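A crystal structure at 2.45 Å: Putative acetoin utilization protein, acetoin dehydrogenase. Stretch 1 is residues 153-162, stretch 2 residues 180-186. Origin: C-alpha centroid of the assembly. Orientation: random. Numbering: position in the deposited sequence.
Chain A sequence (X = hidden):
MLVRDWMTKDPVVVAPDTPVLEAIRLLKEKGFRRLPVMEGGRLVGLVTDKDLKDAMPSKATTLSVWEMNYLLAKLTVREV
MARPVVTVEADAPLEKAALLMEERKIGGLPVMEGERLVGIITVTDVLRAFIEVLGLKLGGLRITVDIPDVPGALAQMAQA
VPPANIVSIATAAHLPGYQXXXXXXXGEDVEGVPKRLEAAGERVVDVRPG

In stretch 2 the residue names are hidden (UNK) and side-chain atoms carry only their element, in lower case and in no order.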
ATOM      1  N   ALA A 153      32.435 -14.388  54.657  1.00 25.78           N
ATOM      2  CA  ALA A 153      31.077 -14.179  55.173  1.00 25.25           C
ATOM      3  C   ALA A 153      30.004 -15.078  54.555  1.00 23.22           C
ATOM      4  O   ALA A 153      29.107 -15.545  55.253  1.00 22.79           O
ATOM      5  CB  ALA A 153      30.668 -12.705  55.011  1.00 19.86           C
ATOM      6  N   LEU A 154      30.085 -15.315  53.251  1.00 23.69           N
ATOM      7  CA  LEU A 154      29.030 -16.053  52.564  1.00 23.30           C
ATOM      8  C   LEU A 154      29.017 -17.512  53.033  1.00 23.93           C
ATOM      9  O   LEU A 154      27.958 -18.087  53.305  1.00 24.25           O
ATOM     10  CB  LEU A 154      29.232 -15.978  51.054  1.00 19.98           C
ATOM     11  CG  LEU A 154      28.027 -16.399  50.206  1.00 22.08           C
ATOM     12  CD1 LEU A 154      28.199 -15.878  48.785  1.00 28.00           C
ATOM     13  CD2 LEU A 154      27.883 -17.904  50.207  1.00 15.34           C
ATOM     14  N   ALA A 155      30.199 -18.100  53.152  1.00 22.52           N
ATOM     15  CA  ALA A 155      30.309 -19.425  53.732  1.00 23.64           C
ATOM     16  C   ALA A 155      29.612 -19.472  55.096  1.00 24.09           C
ATOM     17  O   ALA A 155      28.875 -20.420  55.400  1.00 24.42           O
ATOM     18  CB  ALA A 155      31.772 -19.803  53.874  1.00 20.87           C
ATOM     19  N   GLN A 156      29.837 -18.447  55.913  1.00 23.77           N
ATOM     20  CA  GLN A 156      29.276 -18.422  57.265  1.00 24.27           C
ATOM     21  C   GLN A 156      27.753 -18.258  57.238  1.00 22.77           C
ATOM     22  O   GLN A 156      27.044 -18.940  57.971  1.00 20.97           O
ATOM     23  CB  GLN A 156      29.927 -17.298  58.086  1.00 30.33           C
ATOM     24  CG  GLN A 156      29.257 -16.996  59.426  1.00 38.76           C
ATOM     25  CD  GLN A 156      29.542 -18.042  60.488  1.00 49.34           C
ATOM     26  OE1 GLN A 156      30.695 -18.260  60.866  1.00 54.40           O
ATOM     27  NE2 GLN A 156      28.488 -18.696  60.979  1.00 47.61           N
HETATM   28  N   MSE A 157      27.254 -17.374  56.376  1.00 23.44           N
HETATM   29  CA  MSE A 157      25.809 -17.207  56.209  1.00 24.35           C
HETATM   30  C   MSE A 157      25.138 -18.508  55.773  1.00 24.85           C
HETATM   31  O   MSE A 157      24.020 -18.798  56.191  1.00 24.06           O
HETATM   32  CB  MSE A 157      25.504 -16.123  55.171  1.00 26.89           C
HETATM   33  CG  MSE A 157      24.007 -15.919  54.901  1.00 37.93           C
HETATM   34 SE   MSE A 157      23.275 -17.028  53.653  1.00 45.10          SE
HETATM   35  CE  MSE A 157      24.342 -16.687  52.289  1.00 35.74           C
ATOM     36  N   ALA A 158      25.829 -19.281  54.931  1.00 25.63           N
ATOM     37  CA  ALA A 158      25.252 -20.479  54.315  1.00 26.49           C
ATOM     38  C   ALA A 158      24.986 -21.600  55.309  1.00 27.47           C
ATOM     39  O   ALA A 158      24.149 -22.464  55.057  1.00 28.37           O
ATOM     40  CB  ALA A 158      26.159 -20.989  53.205  1.00 25.17           C
ATOM     41  N   GLN A 159      25.692 -21.591  56.435  1.00 28.38           N
ATOM     42  CA  GLN A 159      25.506 -22.626  57.450  1.00 29.07           C
ATOM     43  C   GLN A 159      24.149 -22.547  58.151  1.00 28.94           C
ATOM     44  O   GLN A 159      23.716 -23.506  58.788  1.00 30.71           O
ATOM     45  CB  GLN A 159      26.628 -22.553  58.484  1.00 25.65           C
ATOM     46  CG  GLN A 159      27.981 -22.936  57.916  1.00 42.03           C
ATOM     47  CD  GLN A 159      29.134 -22.344  58.702  1.00 50.93           C
ATOM     48  OE1 GLN A 159      29.052 -22.185  59.921  1.00 56.17           O
ATOM     49  NE2 GLN A 159      30.218 -22.009  58.004  1.00 53.19           N
ATOM     50  N   ALA A 160      23.472 -21.414  58.031  1.00 27.17           N
ATOM     51  CA  ALA A 160      22.170 -21.259  58.658  1.00 27.60           C
ATOM     52  C   ALA A 160      21.052 -21.953  57.866  1.00 27.44           C
ATOM     53  O   ALA A 160      20.011 -22.291  58.428  1.00 29.39           O
ATOM     54  CB  ALA A 160      21.851 -19.768  58.828  1.00 27.45           C
ATOM     55  N   VAL A 161      21.262 -22.171  56.572  1.00 25.58           N
ATOM     56  CA  VAL A 161      20.200 -22.693  55.721  1.00 24.73           C
ATOM     57  C   VAL A 161      19.773 -24.146  55.999  1.00 26.18           C
ATOM     58  O   VAL A 161      18.571 -24.439  56.054  1.00 25.40           O
ATOM     59  CB  VAL A 161      20.571 -22.578  54.222  1.00 20.21           C
ATOM     60  CG1 VAL A 161      19.420 -23.116  53.359  1.00 18.63           C
ATOM     61  CG2 VAL A 161      20.865 -21.130  53.865  1.00 14.53           C
ATOM     62  N   PRO A 162      20.737 -25.076  56.167  1.00 26.00           N
ATOM     63  CA  PRO A 162      20.342 -26.467  56.429  1.00 27.60           C
ATOM     64  C   PRO A 162      19.310 -26.540  57.546  1.00 27.88           C
ATOM     65  O   PRO A 162      19.324 -25.720  58.458  1.00 28.66           O
ATOM     66  CB  PRO A 162      21.659 -27.158  56.798  1.00 24.87           C
ATOM     67  CG  PRO A 162      22.703 -26.343  56.118  1.00 27.29           C
ATOM     68  CD  PRO A 162      22.201 -24.913  56.211  1.00 28.31           C
ATOM     69  N   UNK A 180      24.771  -7.212  49.495  1.00 22.26           N
ATOM     70  CA  UNK A 180      23.345  -7.542  49.577  1.00 21.19           C
ATOM     71  C   UNK A 180      22.932  -8.660  48.622  1.00 21.03           C
ATOM     72  O   UNK A 180      22.933  -8.488  47.401  1.00 19.99           O
ATOM     73  c   UNK A 180      19.800  -3.808  51.194  1.00 30.85           C
ATOM     74  n   UNK A 180      20.063  -3.396  52.431  1.00 26.04           N
ATOM     75  n   UNK A 180      20.346  -4.929  50.737  1.00 22.65           N
ATOM     76  c   UNK A 180      22.481  -6.310  49.303  1.00 20.99           C
ATOM     77  c   UNK A 180      20.996  -6.651  49.131  1.00 21.11           C
ATOM     78  c   UNK A 180      20.122  -5.456  49.396  1.00 18.44           C
ATOM     79  n   UNK A 180      18.995  -3.093  50.415  1.00 26.85           N
ATOM     80  N   UNK A 181      22.560  -9.800  49.199  1.00 19.86           N
ATOM     81  CA  UNK A 181      22.296 -11.002  48.420  1.00 19.34           C
ATOM     82  C   UNK A 181      20.804 -11.250  48.256  1.00 19.98           C
ATOM     83  O   UNK A 181      20.024 -11.089  49.200  1.00 19.94           O
ATOM     84  c   UNK A 181      25.242 -11.888  48.149  1.00 14.64           C
ATOM     85  c   UNK A 181      22.945 -12.221  49.096  1.00 15.87           C
ATOM     86  c   UNK A 181      24.432 -12.077  49.435  1.00 15.07           C
ATOM     87  c   UNK A 181      24.902 -13.302  50.206  1.00  7.16           C
ATOM     88  N   UNK A 182      20.409 -11.646  47.053  1.00 18.39           N
ATOM     89  CA  UNK A 182      19.090 -12.225  46.859  1.00 18.86           C
ATOM     90  C   UNK A 182      19.290 -13.727  46.729  1.00 19.73           C
ATOM     91  O   UNK A 182      20.009 -14.208  45.844  1.00 19.10           O
ATOM     92  c   UNK A 182      17.032 -12.294  45.378  1.00 17.26           C
ATOM     93  c   UNK A 182      18.387 -11.637  45.591  1.00 19.19           C
ATOM     94  c   UNK A 182      18.193 -10.136  45.763  1.00 17.97           C
ATOM     95  N   UNK A 183      18.676 -14.466  47.642  1.00 19.78           N
ATOM     96  CA  UNK A 183      18.981 -15.881  47.801  1.00 20.97           C
ATOM     97  C   UNK A 183      17.677 -16.651  47.720  1.00 19.66           C
ATOM     98  O   UNK A 183      16.689 -16.269  48.338  1.00 19.85           O
ATOM     99  c   UNK A 183      19.661 -16.124  49.163  1.00 26.35           C
ATOM    100  c   UNK A 183      22.105 -18.761  50.833  1.00 41.11           C
ATOM    101  c   UNK A 183      20.225 -17.533  49.367  1.00 34.95           C
ATOM    102 se   UNK A 183      20.729 -17.862  51.093  1.00 52.60          SE
ATOM    103  N   UNK A 184      17.663 -17.723  46.940  1.00 20.27           N
ATOM    104  CA  UNK A 184      16.494 -18.580  46.890  1.00 19.63           C
ATOM    105  C   UNK A 184      16.807 -19.901  47.545  1.00 19.36           C
ATOM    106  O   UNK A 184      17.778 -20.563  47.193  1.00 20.15           O
ATOM    107  c   UNK A 184      16.036 -18.775  45.440  1.00 19.51           C
ATOM    108  n   UNK A 184      12.623 -14.925  42.665  1.00 18.34           N
ATOM    109  c   UNK A 184      13.090 -16.090  43.091  1.00 20.31           C
ATOM    110  n   UNK A 184      14.392 -16.362  43.007  1.00 21.98           N
ATOM    111  n   UNK A 184      12.249 -16.984  43.598  1.00 18.76           N
ATOM    112  c   UNK A 184      15.266 -17.575  44.929  1.00 17.23           C
ATOM    113  c   UNK A 184      15.006 -17.618  43.445  1.00 13.58           C
ATOM    114  N   UNK A 185      15.993 -20.262  48.527  1.00 20.42           N
ATOM    115  CA  UNK A 185      16.212 -21.477  49.292  1.00 21.28           C
ATOM    116  C   UNK A 185      14.967 -22.347  49.201  1.00 23.41           C
ATOM    117  O   UNK A 185      13.849 -21.834  49.085  1.00 21.74           O
ATOM    118  c   UNK A 185      17.837 -20.369  50.886  1.00 16.08           C
ATOM    119  c   UNK A 185      15.357 -20.353  51.378  1.00 19.47           C
ATOM    120  c   UNK A 185      16.513 -21.157  50.775  1.00 24.52           C
ATOM    121  N   UNK A 186      15.169 -23.661  49.232  1.00 23.93           N
ATOM    122  CA  UNK A 186      14.072 -24.608  49.081  1.00 26.33           C
ATOM    123  C   UNK A 186      14.239 -25.798  50.013  1.00 28.01           C
ATOM    124  O   UNK A 186      15.290 -25.973  50.642  1.00 27.67           O
ATOM    125  c   UNK A 186      13.741 -24.028  46.644  1.00 24.46           C
ATOM    126  c   UNK A 186      15.271 -25.910  47.311  1.00 27.53           C
ATOM    127  c   UNK A 186      13.988 -25.162  47.643  1.00 26.76           C
TER

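Position 180 carries seven side-chain atoms: three carbons in a row, a nitrogen, then a carbon bearing two more nitrogens. That terminal group is a guanidinium, and the side chain makes no contact with stretch 1, so the residue is Arg180. Its NE and NH2 are hydrogen-bonded elsewhere in the structure.

Position 181 has four carbons, forked at the second. Its CA-to-CB bond points toward the helix, and one terminal carbon lies 4.0 Å from CE of Met157 and 4.4 Å from CG of Leu154. A fork at the second carbon, with no heteroatom, identifies Leu181; the carbon making both contacts is CD1.

Position 182 shows three carbons, the first carrying the other two, and they make no contact with stretch 1. Branching at CB with carbon alone gives Val182. Val182 is out of reach of stretch 1.

Position 183 has an unbranched chain of two carbons, a selenium and a final carbon. Its final carbon lies 3.4 Å from CE of Met157 and 4.0 Å from CG2 of Val161. Selenium in this place marks selenomethionine, the same form as residue 157, and the residue is Met183, its final carbon CE. Here chi1 and chi2 are both t and chi3 is -142°; CE touches both partners.

Position 184 repeats the pattern of three carbons, a nitrogen, and a carbon with two further nitrogens, and makes no contact with stretch 1; hence Arg184. Its NH1 and NH2 find hydrogen-bond partners elsewhere in the structure.

Position 185 again has one carbon carrying two, and it points toward stretch 1, where a branch carbon sits 4.0 Å from CG1 of Val161. This is Val185, and the branch is CG1.

Position 186 has the same three-carbon fork, makes no contact with stretch 1, and is Val186. Its CA-to-CB bond points away.

The contact is purely apolar: no hydrogen bond crosses it, and about 250 Å² is buried in all. Positions 181, 183 and 185 present their side chains to Leu154, Met157 and Val161, which recur at intervals of three and four residues and so fall along one side of the helix and of the type I turn from Ala158 to Val161. The axes run 41° apart and approach to 11.9 Å, a gap bridged by side chains from both stretches. Met183 loses the most area, 60 Å², consistent with its contacts to both Met157 and Val161.

Stretch 2 180-186: RLVMRVV
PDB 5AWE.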